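PDB 6LTQ: pyroglutamyl-peptidase I from Fervidobacterium islandicum, which removes N-terminal pyroglutamate (5-oxoproline) residues from peptides as a cysteine peptidase of a thermophilic, keratin-degrading bacterium. Local coordinates for the interface of chains A and B and the interface of chains A and C. Numbering follows the deposited sequence. Chains: chain A/B/C, Pyroglutamyl-peptidase I.

Contact 1: the interface of chains A and B. Residues chain A 139, 145-147; chain B 189, 191, 196-197.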
loop_
_atom_site.group_PDB
_atom_site.type_symbol
_atom_site.label_atom_id
_atom_site.label_comp_id
_atom_site.label_asym_id
_atom_site.label_seq_id
_atom_site.Cartn_x
_atom_site.Cartn_y
_atom_site.Cartn_z
ATOM N N LYS A 139 4.987 7.169 -20.911
ATOM C CA LYS A 139 5.854 6.051 -20.543
ATOM C C LYS A 139 7.033 5.958 -21.499
ATOM O O LYS A 139 8.167 5.705 -21.077
ATOM C CB LYS A 139 5.071 4.739 -20.555
ATOM C CG LYS A 139 3.963 4.566 -19.494
ATOM C CD LYS A 139 3.182 3.279 -19.771
ATOM C CE LYS A 139 1.947 3.101 -18.910
ATOM N NZ LYS A 139 2.260 2.622 -17.522
ATOM N N ALA A 145 3.224 6.823 -15.547
ATOM C CA ALA A 145 1.899 7.327 -15.881
ATOM C C ALA A 145 0.971 6.138 -15.970
ATOM O O ALA A 145 1.396 5.042 -16.343
ATOM C CB ALA A 145 1.907 8.106 -17.205
ATOM N N PHE A 146 -0.295 6.346 -15.612
ATOM C CA PHE A 146 -1.244 5.246 -15.672
ATOM C C PHE A 146 -2.652 5.825 -15.726
ATOM O O PHE A 146 -2.865 7.024 -15.497
ATOM C CB PHE A 146 -1.062 4.283 -14.484
ATOM C CG PHE A 146 -1.019 4.971 -13.143
ATOM C CD1 PHE A 146 -2.196 5.240 -12.454
ATOM C CD2 PHE A 146 0.204 5.338 -12.566
ATOM C CE1 PHE A 146 -2.155 5.885 -11.196
ATOM C CE2 PHE A 146 0.255 5.974 -11.324
ATOM C CZ PHE A 146 -0.927 6.257 -10.640
ATOM N N VAL A 147 -3.609 4.965 -16.069
ATOM C CA VAL A 147 -5.009 5.366 -16.227
ATOM C C VAL A 147 -5.761 4.980 -14.972
ATOM O O VAL A 147 -5.606 3.863 -14.455
ATOM C CB VAL A 147 -5.650 4.725 -17.473
ATOM C CG1 VAL A 147 -7.159 5.066 -17.555
ATOM C CG2 VAL A 147 -4.921 5.171 -18.734
ATOM N N ALA B 189 8.606 3.546 -15.482
ATOM C CA ALA B 189 7.905 3.780 -16.740
ATOM C C ALA B 189 7.893 2.540 -17.636
ATOM O O ALA B 189 7.006 2.413 -18.484
ATOM C CB ALA B 189 8.529 4.965 -17.478
ATOM N N LYS B 191 7.483 -0.491 -16.411
ATOM C CA LYS B 191 6.869 -1.573 -15.652
ATOM C C LYS B 191 5.445 -1.851 -16.129
ATOM O O LYS B 191 4.714 -0.949 -16.541
ATOM C CB LYS B 191 6.871 -1.263 -14.156
ATOM C CG LYS B 191 8.267 -1.239 -13.536
ATOM C CD LYS B 191 8.878 -2.629 -13.424
ATOM C CE LYS B 191 10.323 -2.580 -12.899
ATOM N NZ LYS B 191 11.258 -2.025 -13.917
ATOM N N GLU B 196 3.243 -0.434 -12.644
ATOM C CA GLU B 196 3.322 0.903 -13.235
ATOM C C GLU B 196 3.034 2.003 -12.219
ATOM O O GLU B 196 3.301 3.181 -12.502
ATOM C CB GLU B 196 2.348 1.034 -14.414
ATOM C CG GLU B 196 0.859 1.029 -14.006
ATOM C CD GLU B 196 -0.101 1.068 -15.205
ATOM O OE1 GLU B 196 -1.305 0.754 -14.999
ATOM O OE2 GLU B 196 0.334 1.408 -16.332
ATOM N N LYS B 197 2.499 1.649 -11.049
ATOM C CA LYS B 197 2.159 2.625 -10.018
ATOM C C LYS B 197 3.207 2.718 -8.919
ATOM O O LYS B 197 2.942 3.324 -7.878
ATOM C CB LYS B 197 0.805 2.280 -9.397
ATOM C CG LYS B 197 -0.337 2.269 -10.411
ATOM C CD LYS B 197 -1.658 1.995 -9.694
ATOM C CE LYS B 197 -2.842 2.440 -10.521
ATOM N NZ LYS B 197 -3.133 1.480 -11.626
HETATM O O HOH W 1 4.337 3.806 -15.183
HETATM O O HOH W 2 -2.709 2.359 -16.951
HETATM O O HOH W 3 4.753 1.595 -17.020
#
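Two copies of a pyroglutamyl peptidase, a cysteine peptidase family, meet here in the deposited assembly, which may or may not be the working oligomer. Chain A brings helix 131-140 and residues of strand 145-148, chain B the 3-10 helix 193-197, the end of helix 185-189 and the loop after it. The tight part is a flat ring under an aliphatic chain. The CG methylene of B:Lys197 sits over the centre of the A:Phe146 ring, 3.7 Å from its centroid, and the two side chains cross at about a right angle. The chain then runs on across the same face, bringing CE of B:Lys197 to 3.5 Å from CD1 of A:Phe146, before a bend at chi4 (77°) turns NZ toward OE1 of B:Glu196, a long salt bridge in its own chain. Lysine suits this place because its methylenes pack while its charge stays at the rim. The ring stands in the crowded position between backbone N and carbonyl carbon (chi1 50°), and its CB lies against the carboxylate carbon of B:Glu196.

Beside this packing the contact becomes polar and watery. NZ of A:Lys139 forms a salt bridge of 2.6 Å with OE2 of B:Glu196, meeting the anti lone pair. NZ of A:Lys139 also bonds O of A:Ala145 at 2.8 Å, nearly along the C=O axis (173°), and the bend at the chain's end appears to let it serve both. Water 3, 2.7 Å from A:Lys139 NZ, carries the grip on to the carbonyls of B:Ala189 and B:Lys191. An alanine in place of A:Lys139 would probably cost OE2 of B:Glu196 its direct cationic partner and loosen the water-linked seam. B:Glu196 OE1 reaches A:Val147 N through water 2.

Contact 2: the interface of chains A and C. Residues chain A 97-99, 101, 149-150, 153; chain C 94-95, 126, 149.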
loop_
_atom_site.group_PDB
_atom_site.type_symbol
_atom_site.label_atom_id
_atom_site.label_comp_id
_atom_site.label_asym_id
_atom_site.label_seq_id
_atom_site.Cartn_x
_atom_site.Cartn_y
_atom_site.Cartn_z
ATOM N N ILE A 97 -17.726 11.321 -12.231
ATOM C CA ILE A 97 -19.036 10.841 -11.798
ATOM C C ILE A 97 -19.873 11.979 -11.224
ATOM O O ILE A 97 -19.364 12.983 -10.715
ATOM C CB ILE A 97 -18.949 9.675 -10.785
ATOM C CG1 ILE A 97 -18.364 10.132 -9.464
ATOM C CG2 ILE A 97 -18.166 8.474 -11.371
ATOM C CD1 ILE A 97 -18.637 9.114 -8.391
ATOM N N ASN A 98 -21.195 11.803 -11.295
ATOM C CA ASN A 98 -22.141 12.856 -10.901
ATOM C C ASN A 98 -22.412 12.785 -9.398
ATOM O O ASN A 98 -23.519 12.492 -8.939
ATOM C CB ASN A 98 -23.431 12.711 -11.706
ATOM C CG ASN A 98 -24.383 13.880 -11.531
ATOM O OD1 ASN A 98 -24.014 14.948 -11.049
ATOM N ND2 ASN A 98 -25.647 13.660 -11.911
ATOM N N LEU A 99 -21.371 13.068 -8.611
ATOM C CA LEU A 99 -21.504 12.918 -7.171
ATOM C C LEU A 99 -20.494 13.793 -6.454
ATOM O O LEU A 99 -19.311 13.828 -6.825
ATOM C CB LEU A 99 -21.323 11.460 -6.739
ATOM C CG LEU A 99 -21.685 11.173 -5.281
ATOM C CD1 LEU A 99 -23.199 11.221 -5.105
ATOM C CD2 LEU A 99 -21.117 9.831 -4.818
ATOM N N ASP A 101 -19.120 13.898 -2.630
ATOM C CA ASP A 101 -19.163 13.135 -1.389
ATOM C C ASP A 101 -17.785 13.145 -0.750
ATOM O O ASP A 101 -16.864 12.498 -1.256
ATOM C CB ASP A 101 -19.639 11.705 -1.632
ATOM C CG ASP A 101 -19.862 10.941 -0.325
ATOM O OD1 ASP A 101 -20.534 11.471 0.589
ATOM O OD2 ASP A 101 -19.375 9.811 -0.198
ATOM N N TYR A 149 -9.657 5.087 -12.901
ATOM C CA TYR A 149 -11.096 5.042 -13.159
ATOM C C TYR A 149 -11.902 5.687 -12.041
ATOM O O TYR A 149 -13.142 5.626 -12.053
ATOM C CB TYR A 149 -11.545 3.592 -13.404
ATOM C CG TYR A 149 -11.074 3.132 -14.753
ATOM C CD1 TYR A 149 -9.780 2.645 -14.920
ATOM C CD2 TYR A 149 -11.888 3.251 -15.877
ATOM C CE1 TYR A 149 -9.314 2.266 -16.183
ATOM C CE2 TYR A 149 -11.436 2.860 -17.131
ATOM C CZ TYR A 149 -10.146 2.364 -17.271
ATOM O OH TYR A 149 -9.670 1.989 -18.511
ATOM N N THR A 150 -11.239 6.321 -11.077
ATOM C CA THR A 150 -11.957 7.160 -10.133
ATOM C C THR A 150 -11.105 8.374 -9.804
ATOM O O THR A 150 -9.948 8.243 -9.395
ATOM C CB THR A 150 -12.341 6.419 -8.845
ATOM O OG1 THR A 150 -12.841 7.379 -7.904
ATOM C CG2 THR A 150 -11.155 5.678 -8.247
ATOM N N GLN A 153 -14.473 12.113 -5.311
ATOM C CA GLN A 153 -15.802 12.721 -5.305
ATOM C C GLN A 153 -15.764 14.110 -4.700
ATOM O O GLN A 153 -16.763 14.570 -4.127
ATOM C CB GLN A 153 -16.807 11.856 -4.534
ATOM C CG GLN A 153 -16.948 10.428 -5.084
ATOM C CD GLN A 153 -15.807 9.547 -4.617
ATOM O OE1 GLN A 153 -15.454 9.576 -3.448
ATOM N NE2 GLN A 153 -15.201 8.792 -5.536
ATOM N N ARG C 94 -20.026 1.104 -6.093
ATOM C CA ARG C 94 -21.085 2.039 -6.416
ATOM C C ARG C 94 -21.237 2.284 -7.906
ATOM O O ARG C 94 -22.301 2.763 -8.328
ATOM C CB ARG C 94 -20.826 3.380 -5.708
ATOM C CG ARG C 94 -22.020 4.302 -5.661
ATOM C CD ARG C 94 -21.825 5.423 -4.691
ATOM N NE ARG C 94 -23.082 6.133 -4.442
ATOM C CZ ARG C 94 -23.241 7.085 -3.530
ATOM N NH1 ARG C 94 -22.222 7.463 -2.764
ATOM N NH2 ARG C 94 -24.435 7.654 -3.374
ATOM N N VAL C 95 -20.198 2.022 -8.704
ATOM C CA VAL C 95 -20.128 2.476 -10.095
ATOM C C VAL C 95 -19.831 1.293 -11.000
ATOM O O VAL C 95 -18.877 0.544 -10.752
ATOM C CB VAL C 95 -19.033 3.544 -10.295
ATOM C CG1 VAL C 95 -18.895 3.905 -11.783
ATOM C CG2 VAL C 95 -19.322 4.769 -9.464
ATOM N N MET C 126 -24.582 4.282 -11.707
ATOM C CA MET C 126 -24.403 4.085 -10.279
ATOM C C MET C 126 -25.560 3.260 -9.752
ATOM O O MET C 126 -26.675 3.367 -10.264
ATOM C CB MET C 126 -24.337 5.420 -9.530
ATOM C CG MET C 126 -22.968 6.092 -9.616
ATOM S SD MET C 126 -22.855 7.625 -8.674
ATOM C CE MET C 126 -23.697 8.769 -9.788
ATOM N N TYR C 149 -15.433 3.092 -5.882
ATOM C CA TYR C 149 -15.962 3.756 -7.069
ATOM C C TYR C 149 -15.396 3.199 -8.361
ATOM O O TYR C 149 -15.662 3.755 -9.432
ATOM C CB TYR C 149 -15.722 5.273 -6.982
ATOM C CG TYR C 149 -16.616 5.869 -5.942
ATOM C CD1 TYR C 149 -16.322 5.760 -4.591
ATOM C CD2 TYR C 149 -17.800 6.505 -6.313
ATOM C CE1 TYR C 149 -17.209 6.301 -3.615
ATOM C CE2 TYR C 149 -18.655 7.023 -5.384
ATOM C CZ TYR C 149 -18.365 6.924 -4.042
ATOM O OH TYR C 149 -19.250 7.460 -3.129
HETATM O O HOH W 4 -15.046 3.900 -12.328
HETATM O O HOH W 5 -15.586 6.325 -10.501
HETATM O O HOH W 6 -18.447 7.219 -0.308
#
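C:Tyr149 hides the most surface in this patch, 96 Å², where two pyroglutamyl peptidase copies of the deposited assembly meet about a two-fold axis, in a pairing that may or may not be biological. Its ring is laid against loop and strand residues of chain A. The carboxamide of A:Gln153 stacks on one face of the ring, with planes 15° apart and the two side chains meeting tip to tip. NE2 of A:Gln153 lies above the plane, offset toward the rim and 3.3 Å from CG of C:Tyr149, so the amide rests flat on the pi surface. Glutamine suits the place because its planar end can stack like a small ring, and a bend at chi2 (79°) folds it over the tyrosine.

A:Ile97 and A:Leu99 add apolar contacts. CD1 of A:Ile97 reaches CD2 of C:Tyr149 at 3.4 Å, its side chain crossing the tyrosine at about a right angle; the long arm of isoleucine, with CG1 in the crowded position (chi1 67°), supplies that reach. CD2 of A:Leu99 touches the phenol end of the tyrosine and also lies over one face of the C:Arg94 guanidinium, toward its rim. A methyl suits this flat cation, whose polar bonding is directed to its edges. A:Thr150 meets CB of C:Tyr149, and the methyl of C:Met126 approaches A:Asn98 O.

Further out, C:Arg94 positions the tyrosine. CB of C:Arg94 lies over the rim of the face opposite A:Gln153, and the extended chain carries the guanidinium to the hydroxyl, where NH1 of C:Arg94 donates to OH of C:Tyr149 at 3.0 Å, roughly in the guanidinium plane. OH of C:Tyr149 also binds water 6 at 2.9 Å, at the ring edge, and that water continues to OD2 of A:Asp101. The aspartate and arginine charges would probably favour each other without touching. Waters 4 and 5 each join the carbonyl oxygens of A:Tyr149 and C:Tyr149, the same group of both copies, as expected near the two-fold axis.

Contact 1 and contact 2 lie about 23 Å apart, measured between the centres of their C-alpha atoms, and chain A takes part in both. No residue position is common to the two, but they approach each other along chain A, where strand 145-148 of contact 1 runs directly into A:Tyr149 and A:Thr150 of contact 2. Each belongs to a separate two-fold interface, so each is repeated with the chains exchanged. Two different dyads of this kind suit the four-copy deposited assembly, in which one subunit touches two neighbours; the structure alone does not show whether the tetramer is the working form or adds to thermostability.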